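Local atomic coordinates of phytase (Debaryomyces castellii, PDB entry 2GFI), a protein that probably hydrolyses the 3-phosphate ester of phytate (inositol hexakisphosphate), as an acid phosphatase of the histidine acid phosphatase family. Residues A[62-67]-A[374-379]; A[51-56]-A[389-394]; A[156-161]-A[324-329]; A[312-317]-A[410-415]; A[343-348]-A[395-400]. All coordinates share one frame; numbering follows the deposited sequence.

Interaction 1. Residues A[62-67]-A[374-379]; sequences EQVQLF and RTIIEK
The ring of Phe67 meets Thr375 O at its edge, near the ring plane, with CD2 as the nearest ring atom. Ile377 CD1 comes to CE2 obliquely at 4.1 Å. OE1 of Gln65, on the same strand, also lies at the ring edge and is hydrogen-bonded to Ser313 OG of helix 302-318. Phe339 packs against this ring edge-to-face. Phe67 lies on the same face of the sheet as Gln63, Gln65, Thr375, Ile377 and Lys379. Helix 302-318 touches Gln63, Gln65 and Ile377 there.

Strands 59-69 and 374-382 run antiparallel inside the mixed sheet of the histidine phosphatase fold. Thr375 N gives a 2.7 Å bond to Phe67 O, and Phe67 N gives one to Thr375 O. Gln65 and Ile377 form the next hydrogen-bonded pair. At the far end Glu62 and Gln63 both face Lys379, a classic beta bulge. Lys379 O accepts from Glu62 N at 2.8 Å and from Gln63 N at 3.2 Å, both donors on the same face of its plane.

On the other face Val64 CG2 touches Ile376 CG2 at 3.6 Å. Leu66 CD1 reaches Ile376 CG1 at the same distance. Helix 133-148 packs on Val64 and Ile376.

The Lys379 chain is extended, and its CE lies 3.3 Å from Glu62 OE1. NZ instead lies by Leu317 O, a probable hydrogen bond modelled too short. Glu62 OE1 bonds to Ser386 OG and stays 4.5 Å from Lys379 NZ, so any attraction between the two charges is probably secondary.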
# COMPACT_ATOMS: atom_id res chain seq x y z
N GLU A 62 14.34 -12.43 28.17
CA GLU A 62 14.63 -12.38 29.60
C GLU A 62 14.05 -11.14 30.25
O GLU A 62 13.58 -11.22 31.38
CB GLU A 62 16.13 -12.43 29.84
CG GLU A 62 16.74 -13.78 29.55
CD GLU A 62 18.23 -13.72 29.75
OE1 GLU A 62 18.88 -12.92 29.08
OE2 GLU A 62 18.76 -14.46 30.61
N GLN A 63 14.07 -10.01 29.54
CA GLN A 63 13.62 -8.74 30.09
C GLN A 63 13.29 -7.74 28.97
O GLN A 63 13.85 -7.80 27.88
CB GLN A 63 14.70 -8.18 31.01
CG GLN A 63 14.31 -6.97 31.86
CD GLN A 63 15.49 -6.44 32.61
OE1 GLN A 63 16.28 -7.22 33.17
NE2 GLN A 63 15.64 -5.13 32.62
N VAL A 64 12.37 -6.82 29.25
CA VAL A 64 12.14 -5.70 28.36
C VAL A 64 11.93 -4.45 29.19
O VAL A 64 11.28 -4.49 30.22
CB VAL A 64 10.93 -5.97 27.40
CG1 VAL A 64 9.61 -6.13 28.20
CG2 VAL A 64 10.87 -4.93 26.27
N GLN A 65 12.53 -3.35 28.73
CA GLN A 65 12.28 -2.03 29.27
C GLN A 65 11.72 -1.17 28.16
O GLN A 65 12.21 -1.17 27.04
CB GLN A 65 13.56 -1.42 29.84
CG GLN A 65 14.43 -2.42 30.64
CD GLN A 65 15.74 -1.84 31.09
OE1 GLN A 65 16.05 -0.72 30.76
NE2 GLN A 65 16.50 -2.60 31.88
N LEU A 66 10.61 -0.52 28.47
CA LEU A 66 9.98 0.44 27.65
C LEU A 66 10.14 1.83 28.28
O LEU A 66 9.83 2.05 29.46
CB LEU A 66 8.50 0.09 27.51
CG LEU A 66 7.68 1.20 26.83
CD1 LEU A 66 8.15 1.45 25.37
CD2 LEU A 66 6.18 0.86 26.89
N PHE A 67 10.62 2.76 27.47
CA PHE A 67 10.63 4.15 27.81
C PHE A 67 9.81 4.85 26.77
O PHE A 67 10.21 4.97 25.61
CB PHE A 67 12.06 4.68 27.88
CG PHE A 67 12.88 3.99 28.93
CD1 PHE A 67 12.89 4.45 30.25
CD2 PHE A 67 13.63 2.84 28.61
CE1 PHE A 67 13.66 3.80 31.23
CE2 PHE A 67 14.39 2.16 29.58
CZ PHE A 67 14.40 2.65 30.90
N ARG A 374 8.69 5.37 21.55
CA ARG A 374 8.93 4.19 22.32
C ARG A 374 10.39 3.82 22.19
O ARG A 374 10.91 3.59 21.10
CB ARG A 374 8.00 3.04 21.87
CG ARG A 374 7.97 2.78 20.35
CD ARG A 374 6.67 2.22 19.84
NE ARG A 374 5.64 3.24 19.94
CZ ARG A 374 4.36 3.08 19.62
NH1 ARG A 374 3.90 1.92 19.16
NH2 ARG A 374 3.55 4.13 19.74
N THR A 375 11.09 3.82 23.31
CA THR A 375 12.43 3.32 23.32
C THR A 375 12.37 2.02 24.11
O THR A 375 11.94 2.00 25.26
CB THR A 375 13.38 4.36 23.95
OG1 THR A 375 13.76 5.30 22.93
CG2 THR A 375 14.70 3.71 24.45
N ILE A 376 12.73 0.93 23.46
CA ILE A 376 12.66 -0.36 24.11
C ILE A 376 14.06 -0.99 24.16
O ILE A 376 14.80 -0.96 23.16
CB ILE A 376 11.69 -1.26 23.34
CG1 ILE A 376 10.24 -0.88 23.69
CG2 ILE A 376 12.00 -2.74 23.58
CD1 ILE A 376 9.25 -1.40 22.66
N ILE A 377 14.41 -1.51 25.33
CA ILE A 377 15.53 -2.44 25.48
C ILE A 377 15.00 -3.85 25.66
O ILE A 377 14.20 -4.10 26.55
CB ILE A 377 16.39 -2.02 26.68
CG1 ILE A 377 16.78 -0.55 26.52
CG2 ILE A 377 17.62 -2.94 26.79
CD1 ILE A 377 17.41 0.09 27.73
N GLU A 378 15.39 -4.76 24.77
CA GLU A 378 15.06 -6.18 24.89
C GLU A 378 16.30 -6.85 25.38
O GLU A 378 17.38 -6.51 24.94
CB GLU A 378 14.72 -6.82 23.53
CG GLU A 378 13.72 -6.05 22.72
CD GLU A 378 13.40 -6.68 21.38
OE1 GLU A 378 14.34 -7.06 20.65
OE2 GLU A 378 12.21 -6.77 21.09
N LYS A 379 16.13 -7.83 26.26
CA LYS A 379 17.23 -8.62 26.75
C LYS A 379 16.80 -10.04 26.51
O LYS A 379 15.71 -10.42 26.88
CB LYS A 379 17.44 -8.39 28.25
CG LYS A 379 18.54 -9.27 28.84
CD LYS A 379 18.52 -9.19 30.34
CE LYS A 379 19.49 -10.20 30.93
NZ LYS A 379 19.71 -9.91 32.37

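Interaction 2. Residues A[51-56]-A[389-394]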
# COMPACT_ATOMS: atom_id res chain seq x y z
N ILE A 51 16.32 -4.77 10.19
CA ILE A 51 16.56 -5.79 11.19
C ILE A 51 15.24 -6.28 11.67
O ILE A 51 14.34 -5.49 12.00
CB ILE A 51 17.39 -5.24 12.35
CG1 ILE A 51 18.75 -4.75 11.83
CG2 ILE A 51 17.64 -6.32 13.35
CD1 ILE A 51 19.41 -3.82 12.75
N SER A 52 15.08 -7.58 11.68
CA SER A 52 13.82 -8.13 12.14
C SER A 52 13.66 -7.80 13.63
O SER A 52 14.61 -7.88 14.44
CB SER A 52 13.75 -9.60 11.79
OG SER A 52 12.91 -10.25 12.71
N THR A 53 12.46 -7.36 14.02
CA THR A 53 12.28 -6.89 15.39
C THR A 53 11.87 -8.06 16.25
O THR A 53 11.91 -7.94 17.47
CB THR A 53 11.23 -5.77 15.50
OG1 THR A 53 10.01 -6.19 14.88
CG2 THR A 53 11.68 -4.55 14.73
N ASP A 54 11.45 -9.15 15.60
CA ASP A 54 11.26 -10.45 16.25
C ASP A 54 12.44 -10.82 17.13
O ASP A 54 13.59 -10.55 16.81
CB ASP A 54 11.23 -11.56 15.22
CG ASP A 54 9.97 -11.57 14.38
OD1 ASP A 54 9.30 -10.54 14.23
OD2 ASP A 54 9.60 -12.61 13.82
N ILE A 55 12.15 -11.53 18.23
CA ILE A 55 13.26 -12.13 18.98
C ILE A 55 13.86 -13.19 18.10
O ILE A 55 13.12 -13.98 17.51
CB ILE A 55 12.77 -12.69 20.32
CG1 ILE A 55 11.95 -11.59 21.03
CG2 ILE A 55 14.01 -13.16 21.22
CD1 ILE A 55 12.76 -10.24 21.25
N PRO A 56 15.19 -13.19 17.94
CA PRO A 56 15.81 -14.15 17.06
C PRO A 56 15.48 -15.57 17.48
O PRO A 56 15.37 -15.85 18.67
CB PRO A 56 17.31 -13.85 17.24
CG PRO A 56 17.33 -12.44 17.67
CD PRO A 56 16.19 -12.31 18.57
N ARG A 389 19.47 -5.35 23.22
CA ARG A 389 19.44 -4.46 22.07
C ARG A 389 18.33 -3.44 22.23
O ARG A 389 17.40 -3.63 23.02
CB ARG A 389 19.30 -5.23 20.75
CG ARG A 389 17.93 -5.81 20.53
CD ARG A 389 17.77 -6.43 19.17
NE ARG A 389 16.47 -7.05 19.05
CZ ARG A 389 16.10 -7.77 18.01
NH1 ARG A 389 16.97 -7.98 17.01
NH2 ARG A 389 14.88 -8.32 17.98
N TYR A 390 18.45 -2.36 21.46
CA TYR A 390 17.48 -1.28 21.44
C TYR A 390 16.53 -1.36 20.25
O TYR A 390 16.96 -1.58 19.13
CB TYR A 390 18.22 0.03 21.36
CG TYR A 390 18.79 0.46 22.67
CD1 TYR A 390 18.05 1.30 23.51
CD2 TYR A 390 20.06 0.04 23.08
CE1 TYR A 390 18.57 1.71 24.72
CE2 TYR A 390 20.59 0.45 24.31
CZ TYR A 390 19.83 1.27 25.11
OH TYR A 390 20.34 1.69 26.32
N VAL A 391 15.24 -1.14 20.51
CA VAL A 391 14.25 -0.99 19.46
C VAL A 391 13.63 0.40 19.71
O VAL A 391 12.89 0.62 20.68
CB VAL A 391 13.18 -2.12 19.52
CG1 VAL A 391 12.41 -2.21 18.22
CG2 VAL A 391 13.83 -3.50 19.81
N ILE A 392 13.97 1.35 18.83
CA ILE A 392 13.52 2.72 18.94
C ILE A 392 12.44 2.90 17.89
O ILE A 392 12.68 2.71 16.68
CB ILE A 392 14.65 3.66 18.65
CG1 ILE A 392 15.92 3.25 19.41
CG2 ILE A 392 14.20 5.14 18.86
CD1 ILE A 392 15.69 3.03 20.93
N ASN A 393 11.25 3.22 18.33
CA ASN A 393 10.11 3.41 17.43
C ASN A 393 10.04 2.33 16.37
O ASN A 393 9.96 2.60 15.17
CB ASN A 393 10.19 4.79 16.85
CG ASN A 393 10.26 5.79 17.92
OD1 ASN A 393 11.13 6.64 17.95
ND2 ASN A 393 9.36 5.65 18.87
N ASP A 394 10.08 1.10 16.88
CA ASP A 394 9.86 -0.10 16.11
C ASP A 394 10.97 -0.50 15.17
O ASP A 394 10.73 -1.30 14.27
CB ASP A 394 8.54 -0.05 15.38
CG ASP A 394 7.38 -0.04 16.29
OD1 ASP A 394 7.34 -0.93 17.18
OD2 ASP A 394 6.45 0.80 16.20
O HOH W 1 16.65 -9.63 14.54
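Arg389 CG sits between its backbone N and carbonyl carbon (chi1 73°), and the chain then runs extended to NE, with CD anti (chi2 173°). This carries the guanidinium from strand 385-392 of the phosphatase sheet to the loop 51-56, which precedes strand 59-69. The contact is an arginine anchoring an irregular loop to a sheet strand.

Arg389 NH2 donates to Asp54 O at 2.8 Å. The N-H...O angle is 139°, so the bond is bent, and NH2 stands well above the carbonyl plane of Asp54. Thr53 O is also near NH2, but the angle is too poor for a bond. Thr53 O instead accepts from Lys147 NZ. On the NH1 side, a water lying at the guanidinium edge, in its plane, accepts from Arg389 NH1 at 3.0 Å and donates to Ser52 O. Pro56 CD lies over one guanidinium face, 4.2 Å from NH2. NE is taken by a salt bridge to Glu378, and NH1 also bonds to Gly407 O. All three guanidinium nitrogens are thus engaged, which fixes the rotation of the group.

A leucine in place of Arg389 would probably leave Asp54 O and Glu378 without these mates and free the loop to shift.

The second subunit packs on Ile51, Ser52 and Thr53, so the loop also lies at a contact between subunits. Further along, the Thr53 methyl makes the contact. Thr53 CG2 is 4.3 Å from Val391 CG1, and it comes to 3.4 Å from Asp394 O.

Interaction 3. Residues A[156-161]-A[324-329]; sequences DTLPVF and NKIWLS
Phe161 CB lies 3.6 Å from Leu328 O. CG and CD2 pass the same carbonyl, which lies at the ring edge in its plane. At the tip, CE2 meets Trp327 CE3 at 3.8 Å, and CZ is near Trp327 CZ3. The two aromatic side chains lie side by side, pointing the same way, with CE2 in the plane of the indole at its edge.

This is a parallel strand pair of the phosphatase sheet, joining 158-163 to 326-331. Phe161 N bonds to Leu328 O at 2.7 Å. Tyr443 and Tyr446 pack on the Phe161 ring edge-to-face. An alanine at Phe161 would probably open a gap beside CE3 and CZ3 of Trp327 and leave both tyrosines without this ring to pack on.

The strands diverge toward their N-terminal ends, where side chains and a water fill in. The Leu328 and Leu158 side chains cross at about a right angle, with Leu328 CD1 3.7 Å from Leu158 CD2. Pro159 and Asn324 meet tip to tip. The bridging water donates to Pro159 O and Ile326 O, and accepts from Leu328 N at 2.8 Å.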
# COMPACT_ATOMS: atom_id res chain seq x y z
N ASP A 156 1.55 -11.82 39.33
CA ASP A 156 2.23 -10.60 39.74
C ASP A 156 1.54 -9.35 39.23
O ASP A 156 1.12 -9.28 38.07
CB ASP A 156 3.69 -10.60 39.28
CG ASP A 156 4.50 -11.78 39.83
OD1 ASP A 156 4.12 -12.33 40.88
OD2 ASP A 156 5.54 -12.23 39.28
N THR A 157 1.42 -8.37 40.11
CA THR A 157 1.08 -7.03 39.71
C THR A 157 2.04 -6.48 38.62
O THR A 157 3.26 -6.67 38.68
CB THR A 157 1.11 -6.14 40.95
OG1 THR A 157 -0.15 -6.23 41.62
CG2 THR A 157 1.17 -4.70 40.56
N LEU A 158 1.47 -5.78 37.64
CA LEU A 158 2.27 -5.05 36.67
C LEU A 158 2.54 -3.67 37.24
O LEU A 158 1.60 -2.94 37.53
CB LEU A 158 1.52 -4.91 35.34
CG LEU A 158 2.24 -4.20 34.20
CD1 LEU A 158 3.39 -5.08 33.63
CD2 LEU A 158 1.20 -3.76 33.12
N PRO A 159 3.81 -3.35 37.47
CA PRO A 159 4.17 -1.99 37.86
C PRO A 159 4.27 -1.08 36.62
O PRO A 159 4.67 -1.51 35.51
CB PRO A 159 5.53 -2.16 38.55
CG PRO A 159 6.11 -3.39 37.90
CD PRO A 159 4.98 -4.24 37.41
N VAL A 160 3.87 0.16 36.79
CA VAL A 160 3.97 1.11 35.70
C VAL A 160 4.69 2.30 36.31
O VAL A 160 4.44 2.64 37.43
CB VAL A 160 2.57 1.43 35.10
CG1 VAL A 160 2.62 2.60 34.18
CG2 VAL A 160 2.00 0.21 34.35
N PHE A 161 5.65 2.87 35.61
CA PHE A 161 6.31 4.04 36.10
C PHE A 161 6.00 5.15 35.11
O PHE A 161 6.19 5.00 33.89
CB PHE A 161 7.82 3.78 36.28
CG PHE A 161 8.11 2.56 37.10
CD1 PHE A 161 8.35 2.66 38.46
CD2 PHE A 161 8.05 1.31 36.53
CE1 PHE A 161 8.55 1.54 39.23
CE2 PHE A 161 8.25 0.17 37.29
CZ PHE A 161 8.51 0.29 38.65
N ASN A 324 10.10 -9.27 38.47
CA ASN A 324 9.53 -8.43 37.43
C ASN A 324 10.50 -8.25 36.28
O ASN A 324 11.68 -7.88 36.44
CB ASN A 324 9.01 -7.10 37.96
CG ASN A 324 8.39 -6.25 36.86
OD1 ASN A 324 8.97 -5.23 36.44
ND2 ASN A 324 7.21 -6.66 36.39
N LYS A 325 9.99 -8.58 35.10
CA LYS A 325 10.81 -8.60 33.90
C LYS A 325 10.39 -7.53 32.88
O LYS A 325 11.04 -7.37 31.87
CB LYS A 325 10.73 -9.99 33.25
CG LYS A 325 10.85 -11.17 34.21
CD LYS A 325 12.24 -11.20 34.84
CE LYS A 325 12.51 -12.52 35.55
NZ LYS A 325 13.86 -12.46 36.17
N ILE A 326 9.29 -6.84 33.15
CA ILE A 326 8.73 -5.87 32.21
C ILE A 326 8.72 -4.51 32.86
O ILE A 326 7.98 -4.27 33.83
CB ILE A 326 7.32 -6.29 31.76
CG1 ILE A 326 7.36 -7.63 31.05
CG2 ILE A 326 6.71 -5.27 30.83
CD1 ILE A 326 5.98 -8.27 30.90
N TRP A 327 9.56 -3.62 32.33
CA TRP A 327 9.73 -2.28 32.83
C TRP A 327 9.03 -1.32 31.87
O TRP A 327 9.35 -1.31 30.68
CB TRP A 327 11.22 -1.97 33.00
CG TRP A 327 11.79 -3.01 33.92
CD1 TRP A 327 12.55 -4.09 33.57
CD2 TRP A 327 11.54 -3.13 35.33
NE1 TRP A 327 12.81 -4.85 34.68
CE2 TRP A 327 12.20 -4.29 35.78
CE3 TRP A 327 10.83 -2.35 36.26
CZ2 TRP A 327 12.19 -4.70 37.14
CZ3 TRP A 327 10.82 -2.76 37.60
CH2 TRP A 327 11.49 -3.92 38.02
N LEU A 328 8.07 -0.57 32.40
CA LEU A 328 7.24 0.34 31.65
C LEU A 328 7.34 1.74 32.26
O LEU A 328 6.80 2.00 33.34
CB LEU A 328 5.78 -0.13 31.67
CG LEU A 328 5.53 -1.59 31.29
CD1 LEU A 328 4.08 -1.96 31.54
CD2 LEU A 328 5.91 -1.85 29.81
N SER A 329 8.03 2.62 31.53
CA SER A 329 8.30 3.98 31.97
C SER A 329 7.80 4.95 30.92
O SER A 329 8.07 4.78 29.73
CB SER A 329 9.81 4.23 32.16
OG SER A 329 10.33 3.34 33.11
O HOH W 2 7.08 -1.89 34.71

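Interaction 4. Residues A[312-317]-A[410-415]; sequences ASLELL and CNLNDY
The CD2 and CE2 atoms of Tyr415 touch two leucines of helix 302-318. Leu317 CD1 is 3.5 Å from Tyr415 CE2, and Leu314 CD1 is 3.7 Å from Tyr415 CD2. Both methyls come obliquely. The contact packs helix 302-318 against the first turn of helix 412-423, beside the central sheet of the phosphatase fold. Tyr415 CG is anti to its backbone N (chi1 -176°), which carries CG toward helix 302-318. The Leu317 side chain crosses the tyrosine at about a right angle, while Leu314 slides past it in the opposite direction.

Leu412 makes the second apolar patch. Its CD1 lies 3.9 Å from Leu317 CB, and its CD2 lies 3.5 Å from Leu317 O. Val388 of strand 385-392 touches both Leu317 and Leu412, so the two helices share a neighbour in the sheet.

No direct hydrogen bond joins the two segments. The start of helix 412-423 is held from within, because Asn411 is its N-cap and OD1 accepts from Asn413 N at 3.1 Å. The disulfide from Cys410 to Cys402 ties down the chain just before it.

The polar tip of Tyr415 is well satisfied. OH bonds to Tyr390 OH. A water at the ring edge, in its plane, lies 2.7 Å from Tyr415 OH and donates to Ser313 OG at 2.6 Å.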
# COMPACT_ATOMS: atom_id res chain seq x y z
N ALA A 312 20.33 3.13 35.64
CA ALA A 312 19.20 2.45 36.25
C ALA A 312 18.76 1.27 35.39
O ALA A 312 18.60 0.14 35.89
CB ALA A 312 18.03 3.43 36.44
N SER A 313 18.59 1.55 34.10
CA SER A 313 18.30 0.52 33.10
C SER A 313 19.33 -0.61 33.10
O SER A 313 18.97 -1.79 32.97
CB SER A 313 18.20 1.16 31.70
OG SER A 313 18.58 0.24 30.69
N LEU A 314 20.60 -0.24 33.23
CA LEU A 314 21.68 -1.23 33.29
C LEU A 314 21.61 -2.05 34.58
O LEU A 314 21.76 -3.27 34.53
CB LEU A 314 23.06 -0.57 33.12
CG LEU A 314 24.23 -1.56 33.27
CD1 LEU A 314 24.27 -2.52 32.11
CD2 LEU A 314 25.56 -0.83 33.44
N GLU A 315 21.35 -1.40 35.72
CA GLU A 315 21.10 -2.11 36.98
C GLU A 315 19.98 -3.12 36.79
O GLU A 315 20.08 -4.25 37.26
CB GLU A 315 20.73 -1.16 38.13
CG GLU A 315 21.88 -0.27 38.57
CD GLU A 315 21.52 0.59 39.78
OE1 GLU A 315 20.77 0.08 40.68
OE2 GLU A 315 21.99 1.76 39.85
N LEU A 316 18.91 -2.74 36.09
CA LEU A 316 17.83 -3.68 35.82
C LEU A 316 18.27 -4.87 34.97
O LEU A 316 17.86 -5.99 35.22
CB LEU A 316 16.62 -2.99 35.19
CG LEU A 316 15.86 -1.98 36.07
CD1 LEU A 316 14.88 -1.17 35.26
CD2 LEU A 316 15.12 -2.74 37.14
N LEU A 317 19.10 -4.63 33.95
CA LEU A 317 19.51 -5.71 33.03
C LEU A 317 20.46 -6.68 33.73
O LEU A 317 20.49 -7.87 33.42
CB LEU A 317 20.17 -5.16 31.77
CG LEU A 317 19.28 -4.31 30.85
CD1 LEU A 317 20.15 -3.35 30.05
CD2 LEU A 317 18.39 -5.18 29.97
N CYS A 410 23.91 -6.76 21.76
CA CYS A 410 25.12 -6.58 22.51
C CYS A 410 25.14 -7.56 23.70
O CYS A 410 24.19 -7.55 24.51
CB CYS A 410 25.14 -5.17 23.05
SG CYS A 410 26.69 -4.75 23.80
N ASN A 411 26.18 -8.40 23.81
CA ASN A 411 26.33 -9.27 24.98
C ASN A 411 26.23 -8.40 26.23
O ASN A 411 26.86 -7.35 26.31
CB ASN A 411 27.69 -9.99 24.98
CG ASN A 411 27.74 -11.17 25.94
OD1 ASN A 411 27.53 -11.04 27.14
ND2 ASN A 411 28.05 -12.35 25.40
N LEU A 412 25.44 -8.81 27.20
CA LEU A 412 25.31 -7.98 28.40
C LEU A 412 26.65 -7.59 29.04
O LEU A 412 26.79 -6.50 29.60
CB LEU A 412 24.38 -8.64 29.40
CG LEU A 412 24.16 -7.95 30.74
CD1 LEU A 412 23.63 -6.53 30.62
CD2 LEU A 412 23.22 -8.83 31.51
N ASN A 413 27.65 -8.48 28.93
CA ASN A 413 28.99 -8.18 29.42
C ASN A 413 29.61 -7.01 28.70
O ASN A 413 30.11 -6.09 29.34
CB ASN A 413 29.89 -9.44 29.34
CG ASN A 413 29.40 -10.54 30.25
OD1 ASN A 413 28.98 -10.27 31.39
ND2 ASN A 413 29.41 -11.77 29.76
N ASP A 414 29.54 -7.04 27.37
CA ASP A 414 29.94 -5.93 26.52
C ASP A 414 29.07 -4.70 26.72
O ASP A 414 29.56 -3.57 26.70
CB ASP A 414 29.87 -6.36 25.07
CG ASP A 414 30.92 -7.39 24.72
OD1 ASP A 414 32.03 -7.33 25.31
OD2 ASP A 414 30.72 -8.28 23.87
N TYR A 415 27.77 -4.91 26.93
CA TYR A 415 26.86 -3.79 27.15
C TYR A 415 27.22 -3.03 28.42
O TYR A 415 27.10 -1.80 28.47
CB TYR A 415 25.39 -4.23 27.19
CG TYR A 415 24.49 -3.01 27.33
CD1 TYR A 415 24.48 -2.01 26.32
CD2 TYR A 415 23.68 -2.81 28.46
CE1 TYR A 415 23.70 -0.88 26.45
CE2 TYR A 415 22.88 -1.69 28.59
CZ TYR A 415 22.90 -0.72 27.57
OH TYR A 415 22.13 0.39 27.68
O HOH W 3 21.08 0.65 30.13

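Interaction 5. Residues A[343-348]-A[395-400]; sequences IGILIP and AVIPIK
Ile345 faces both Ile397 and Ile399, and its side chain lies obliquely to each. Its two branches divide the work. CD1 goes to Ile397, lying 3.8 Å from CG2 and equally near CB. CG2 goes to Ile399, 3.7 Å from CG1. Ile345 CG1 stands between the backbone N and the carbonyl carbon (chi1 58°). The same rotation leaves CG2 anti to the carbonyl carbon, on the side of Ile399.

Leu346 comes to Ile397 at about a right angle. Its CD2 methyl is 3.9 Å from Ile397 CG2, and its CG is nearly as close. The CG2 methyl of Ile397 is therefore met by two successive residues of the loop. Ile397 CG2 is anti to its own backbone N, which places this methyl on the side of Ile345 and Leu346.

The loop 343-348 follows helix 333-343, and Gly344, with positive phi, is the first residue to leave the helix. The partner is the short strand 395-397 and the residues after it. This strand pairs antiparallel with 385-392 in the phosphatase sheet, through a backbone bond between Ile397 and Tyr390.

No hydrogen bond crosses between the segments, and the packing is aliphatic. Tyr390 and Tyr418 also touch Ile345. Tyr415 and Tyr418 of helix 412-423 pack on Ile399. Phe359 of the second subunit packs on Pro398.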
# COMPACT_ATOMS: atom_id res chain seq x y z
N ILE A 343 22.49 7.15 26.00
CA ILE A 343 22.48 5.87 25.25
C ILE A 343 23.45 5.90 24.09
O ILE A 343 24.21 4.96 23.88
CB ILE A 343 21.07 5.49 24.71
CG1 ILE A 343 20.07 5.28 25.87
CG2 ILE A 343 21.16 4.20 23.87
CD1 ILE A 343 18.59 5.39 25.47
N GLY A 344 23.44 6.99 23.34
CA GLY A 344 24.45 7.18 22.33
C GLY A 344 24.34 6.35 21.07
O GLY A 344 25.29 6.21 20.34
N ILE A 345 23.17 5.83 20.76
CA ILE A 345 23.00 5.07 19.52
C ILE A 345 22.43 5.89 18.35
O ILE A 345 22.52 5.50 17.19
CB ILE A 345 22.16 3.81 19.79
CG1 ILE A 345 20.80 4.20 20.36
CG2 ILE A 345 22.92 2.90 20.73
CD1 ILE A 345 19.82 3.05 20.42
N LEU A 346 21.80 7.02 18.66
CA LEU A 346 21.25 7.86 17.60
C LEU A 346 21.84 9.26 17.64
O LEU A 346 21.24 10.23 17.16
CB LEU A 346 19.72 7.84 17.65
CG LEU A 346 19.11 6.52 17.17
CD1 LEU A 346 17.65 6.46 17.53
CD2 LEU A 346 19.30 6.33 15.66
N ILE A 347 23.06 9.34 18.19
CA ILE A 347 23.79 10.60 18.40
C ILE A 347 24.91 10.75 17.35
O ILE A 347 25.73 9.86 17.18
CB ILE A 347 24.35 10.65 19.88
CG1 ILE A 347 23.24 10.36 20.90
CG2 ILE A 347 25.07 11.97 20.18
CD1 ILE A 347 21.95 11.14 20.69
N PRO A 348 24.96 11.88 16.65
CA PRO A 348 26.02 12.10 15.66
C PRO A 348 27.37 12.27 16.38
O PRO A 348 27.38 12.65 17.56
CB PRO A 348 25.61 13.42 14.99
CG PRO A 348 24.86 14.12 16.00
CD PRO A 348 24.06 13.04 16.77
N ALA A 395 12.17 0.02 15.39
CA ALA A 395 13.32 -0.34 14.59
C ALA A 395 14.44 -0.77 15.51
O ALA A 395 14.68 -0.11 16.50
CB ALA A 395 13.78 0.85 13.76
N VAL A 396 15.12 -1.88 15.21
CA VAL A 396 16.29 -2.23 16.01
C VAL A 396 17.33 -1.23 15.62
O VAL A 396 17.57 -1.01 14.43
CB VAL A 396 16.81 -3.66 15.74
CG1 VAL A 396 18.13 -3.89 16.50
CG2 VAL A 396 15.72 -4.73 16.06
N ILE A 397 17.92 -0.59 16.62
CA ILE A 397 19.07 0.29 16.42
C ILE A 397 20.27 -0.32 17.11
O ILE A 397 20.41 -0.18 18.33
CB ILE A 397 18.79 1.72 16.96
CG1 ILE A 397 17.43 2.25 16.44
CG2 ILE A 397 19.96 2.66 16.67
CD1 ILE A 397 17.33 2.52 14.91
N PRO A 398 21.13 -1.02 16.37
CA PRO A 398 22.29 -1.63 16.99
C PRO A 398 23.25 -0.59 17.61
O PRO A 398 23.33 0.55 17.14
CB PRO A 398 22.96 -2.38 15.83
CG PRO A 398 21.83 -2.66 14.85
CD PRO A 398 21.06 -1.33 14.92
N ILE A 399 23.91 -0.99 18.70
CA ILE A 399 24.92 -0.16 19.30
C ILE A 399 26.16 -0.31 18.47
O ILE A 399 26.57 -1.42 18.17
CB ILE A 399 25.21 -0.60 20.73
CG1 ILE A 399 23.94 -0.55 21.57
CG2 ILE A 399 26.33 0.25 21.31
CD1 ILE A 399 24.07 -1.27 22.87
N LYS A 400 26.75 0.81 18.10
CA LYS A 400 27.98 0.82 17.35
C LYS A 400 29.05 -0.04 18.03
O LYS A 400 29.43 0.18 19.20
CB LYS A 400 28.47 2.26 17.20
CG LYS A 400 29.66 2.40 16.29
CD LYS A 400 30.13 3.85 16.32
CE LYS A 400 31.53 3.95 15.74
NZ LYS A 400 31.93 5.38 15.58

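Interactions 1 and 3 are buried strand pairings in one sheet, the first antiparallel and rich in backbone bonds, the second parallel with one direct bond and a water. They meet through backbone bonds between Leu66 and strand 326-331. Interaction 2 is partly buried and polar. Its strand 385-392 is the antiparallel neighbour of 374-382, and the Glu378 to Arg389 salt bridge joins it to interaction 1 besides. Interactions 4 and 5 are mainly apolar: helix on helix with one bridging water in 4, loop on strand 395-397 and the residues after it in 5. Interaction 5 is buried, interaction 4 only partly so. Interactions 2 and 5 both touch the second subunit.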